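Side-chain contact in Baccell_00856 (Bacteroides cellulosilyticus DSM 14838, PDB 5MVH), which is a beta-propeller glycoside hydrolase that probably acts as a rhamnosidase, cleaving rhamnose-containing glycans: residues A[300-304]-A[305-309]. Sequence-based numbering, arbitrary orientation.
Sequences VWHDG and QMWHN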
ATOM      1  N   VAL A 300     -11.799   2.735  -9.441  1.00 12.92           N
ATOM      2  CA  VAL A 300     -11.453   2.832 -10.879  1.00 12.61           C
ATOM      3  C   VAL A 300     -10.968   1.449 -11.280  1.00 12.64           C
ATOM      4  O   VAL A 300     -10.060   0.902 -10.645  1.00 12.17           O
ATOM      5  CB  VAL A 300     -10.411   3.948 -11.126  1.00 12.42           C
ATOM      6  CG1 VAL A 300      -9.961   4.021 -12.609  1.00 12.39           C
ATOM      7  CG2 VAL A 300     -10.969   5.281 -10.659  1.00 12.54           C
ATOM      8  N   TRP A 301     -11.588   0.832 -12.283  1.00 12.50           N
ATOM      9  CA  TRP A 301     -11.235  -0.547 -12.609  1.00 12.50           C
ATOM     10  C   TRP A 301     -11.410  -0.845 -14.082  1.00 12.96           C
ATOM     11  O   TRP A 301     -12.149  -0.145 -14.753  1.00 11.99           O
ATOM     12  CB  TRP A 301     -12.043  -1.543 -11.784  1.00 13.29           C
ATOM     13  CG  TRP A 301     -13.482  -1.817 -12.213  1.00 13.67           C
ATOM     14  CD1 TRP A 301     -13.942  -2.939 -12.882  1.00 14.21           C
ATOM     15  CD2 TRP A 301     -14.643  -1.020 -11.934  1.00 14.20           C
ATOM     16  NE1 TRP A 301     -15.302  -2.865 -13.058  1.00 14.46           N
ATOM     17  CE2 TRP A 301     -15.758  -1.691 -12.497  1.00 14.73           C
ATOM     18  CE3 TRP A 301     -14.850   0.217 -11.295  1.00 14.39           C
ATOM     19  CZ2 TRP A 301     -17.068  -1.169 -12.430  1.00 14.47           C
ATOM     20  CZ3 TRP A 301     -16.151   0.738 -11.233  1.00 14.24           C
ATOM     21  CH2 TRP A 301     -17.244   0.037 -11.800  1.00 14.26           C
ATOM     22  N   HIS A 302     -10.686  -1.858 -14.541  1.00 12.52           N
ATOM     23  CA  HIS A 302     -10.760  -2.321 -15.932  1.00 13.14           C
ATOM     24  C   HIS A 302     -11.307  -3.719 -15.862  1.00 14.12           C
ATOM     25  O   HIS A 302     -10.786  -4.564 -15.116  1.00 15.20           O
ATOM     26  CB  HIS A 302      -9.391  -2.337 -16.587  1.00 12.54           C
ATOM     27  CG  HIS A 302      -9.424  -2.510 -18.070  1.00 11.91           C
ATOM     28  ND1 HIS A 302      -9.376  -3.740 -18.686  1.00 12.01           N
ATOM     29  CD2 HIS A 302      -9.484  -1.597 -19.063  1.00 11.83           C
ATOM     30  CE1 HIS A 302      -9.378  -3.576 -19.994  1.00 12.11           C
ATOM     31  NE2 HIS A 302      -9.438  -2.282 -20.248  1.00 11.53           N
ATOM     32  N   ASP A 303     -12.353  -3.978 -16.636  1.00 14.17           N
ATOM     33  CA  ASP A 303     -13.063  -5.261 -16.562  1.00 14.78           C
ATOM     34  C   ASP A 303     -12.649  -6.299 -17.605  1.00 15.76           C
ATOM     35  O   ASP A 303     -13.351  -7.303 -17.819  1.00 16.49           O
ATOM     36  CB  ASP A 303     -14.580  -5.007 -16.605  1.00 15.03           C
ATOM     37  CG  ASP A 303     -15.051  -4.399 -17.905  1.00 14.50           C
ATOM     38  OD1 ASP A 303     -14.237  -4.289 -18.855  1.00 14.28           O
ATOM     39  OD2 ASP A 303     -16.241  -4.026 -17.952  1.00 13.49           O
ATOM     40  N   GLY A 304     -11.516  -6.063 -18.263  1.00 15.05           N
ATOM     41  CA  GLY A 304     -11.069  -6.880 -19.378  1.00 15.20           C
ATOM     42  C   GLY A 304     -11.442  -6.283 -20.729  1.00 15.04           C
ATOM     43  O   GLY A 304     -10.844  -6.642 -21.743  1.00 15.73           O
ATOM     44  N   GLN A 305     -12.450  -5.416 -20.752  1.00 15.29           N
ATOM     45  CA  GLN A 305     -12.879  -4.682 -21.951  1.00 15.71           C
ATOM     46  C   GLN A 305     -12.679  -3.162 -21.912  1.00 15.30           C
ATOM     47  O   GLN A 305     -12.328  -2.542 -22.927  1.00 14.64           O
ATOM     48  CB  GLN A 305     -14.376  -4.972 -22.211  1.00 16.75           C
ATOM     49  CG  GLN A 305     -14.672  -6.426 -22.579  1.00 17.02           C
ATOM     50  CD  GLN A 305     -14.089  -6.825 -23.912  1.00 17.52           C
ATOM     51  OE1 GLN A 305     -14.199  -6.094 -24.885  1.00 18.53           O
ATOM     52  NE2 GLN A 305     -13.441  -7.974 -23.956  1.00 16.81           N
ATOM     53  N   MET A 306     -12.978  -2.544 -20.779  1.00 14.33           N
ATOM     54  CA  MET A 306     -12.929  -1.082 -20.668  1.00 14.02           C
ATOM     55  C   MET A 306     -12.678  -0.643 -19.246  1.00 13.18           C
ATOM     56  O   MET A 306     -12.858  -1.417 -18.296  1.00 13.82           O
ATOM     57  CB  MET A 306     -14.264  -0.457 -21.112  1.00 15.04           C
ATOM     58  CG  MET A 306     -15.449  -0.978 -20.335  1.00 16.08           C
ATOM     59  SD  MET A 306     -17.067  -0.434 -20.952  1.00 19.01           S
ATOM     60  CE  MET A 306     -16.959   1.315 -20.630  1.00 18.74           C
ATOM     61  N   TRP A 307     -12.336   0.632 -19.127  1.00 12.57           N
ATOM     62  CA  TRP A 307     -12.175   1.315 -17.841  1.00 12.46           C
ATOM     63  C   TRP A 307     -13.502   1.822 -17.314  1.00 12.60           C
ATOM     64  O   TRP A 307     -14.334   2.310 -18.076  1.00 12.52           O
ATOM     65  CB  TRP A 307     -11.200   2.485 -17.978  1.00 12.19           C
ATOM     66  CG  TRP A 307      -9.784   2.033 -18.094  1.00 12.12           C
ATOM     67  CD1 TRP A 307      -9.016   1.993 -19.216  1.00 12.39           C
ATOM     68  CD2 TRP A 307      -8.979   1.513 -17.037  1.00 12.11           C
ATOM     69  NE1 TRP A 307      -7.775   1.512 -18.927  1.00 12.70           N
ATOM     70  CE2 TRP A 307      -7.720   1.196 -17.593  1.00 12.04           C
ATOM     71  CE3 TRP A 307      -9.185   1.329 -15.664  1.00 12.00           C
ATOM     72  CZ2 TRP A 307      -6.673   0.685 -16.829  1.00 12.66           C
ATOM     73  CZ3 TRP A 307      -8.139   0.801 -14.891  1.00 12.05           C
ATOM     74  CH2 TRP A 307      -6.911   0.494 -15.462  1.00 12.12           C
ATOM     75  N   HIS A 308     -13.675   1.754 -16.004  1.00 12.71           N
ATOM     76  CA  HIS A 308     -14.824   2.334 -15.347  1.00 13.56           C
ATOM     77  C   HIS A 308     -14.359   3.171 -14.155  1.00 13.18           C
ATOM     78  O   HIS A 308     -13.350   2.853 -13.539  1.00 11.36           O
ATOM     79  CB  HIS A 308     -15.778   1.278 -14.798  1.00 14.39           C
ATOM     80  CG  HIS A 308     -16.255   0.268 -15.803  1.00 14.83           C
ATOM     81  ND1 HIS A 308     -17.332   0.483 -16.641  1.00 16.37           N
ATOM     82  CD2 HIS A 308     -15.801  -0.972 -16.087  1.00 15.27           C
ATOM     83  CE1 HIS A 308     -17.518  -0.589 -17.390  1.00 15.62           C
ATOM     84  NE2 HIS A 308     -16.591  -1.480 -17.079  1.00 15.45           N
ATOM     85  N   ASN A 309     -15.121   4.211 -13.823  1.00 13.25           N
ATOM     86  CA  ASN A 309     -14.970   4.860 -12.507  1.00 14.45           C
ATOM     87  C   ASN A 309     -16.332   5.086 -11.879  1.00 14.35           C
ATOM     88  O   ASN A 309     -17.308   5.397 -12.582  1.00 14.64           O
ATOM     89  CB  ASN A 309     -14.145   6.165 -12.563  1.00 15.14           C
ATOM     90  CG  ASN A 309     -14.840   7.290 -13.304  1.00 15.90           C
ATOM     91  OD1 ASN A 309     -14.911   7.300 -14.546  1.00 17.45           O
ATOM     92  ND2 ASN A 309     -15.347   8.252 -12.559  1.00 15.38           N
TER
HETATM   93  O   HOH W   1      -9.420  -1.268 -22.762  1.00 28.41           O
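The beta hairpin that closes a four-stranded propeller blade, strands 296-302 and 307-311, shows how one aspartate can organise a tight turn. W301 and H308 form a hydrogen-bonded antiparallel pair. D303 CG lies between backbone N and carbonyl carbon (chi1 64°), turning the carboxylate toward the turn amides and H308. D303 OD1 accepts two backbone N-H groups from opposite faces of its plane, Q305 N at 2.8 Å and M306 N at 2.9 Å, while D303 N bonds M306 O. D303 OD2 takes a nearly straight bond from H308 NE2 (2.7 Å); OD2 lies in the imidazole plane, whereas NE2 approaches from above the carboxylate plane. This bond probably helps fix the imidazole, which makes an offset stack with the W301 six-membered ring, planes 29° apart; H308 CB lies 3.4 Å from that ring's centroid. Without the carboxylate, as with an alanine here, both turn amides and H308 NE2 would probably lose their acceptor, freeing the imidazole to turn. On the opposite sheet face, H302 CG is anti to its N (chi1 -167°), directing the ring edge at the face of W307. Strand 281-287 flanks 296-302 within the blade, with Y282 meeting W301 almost ring-parallel; from strand 256-259 of the preceding blade, E256 OE2 is hydrogen-bonded to W307 NE1.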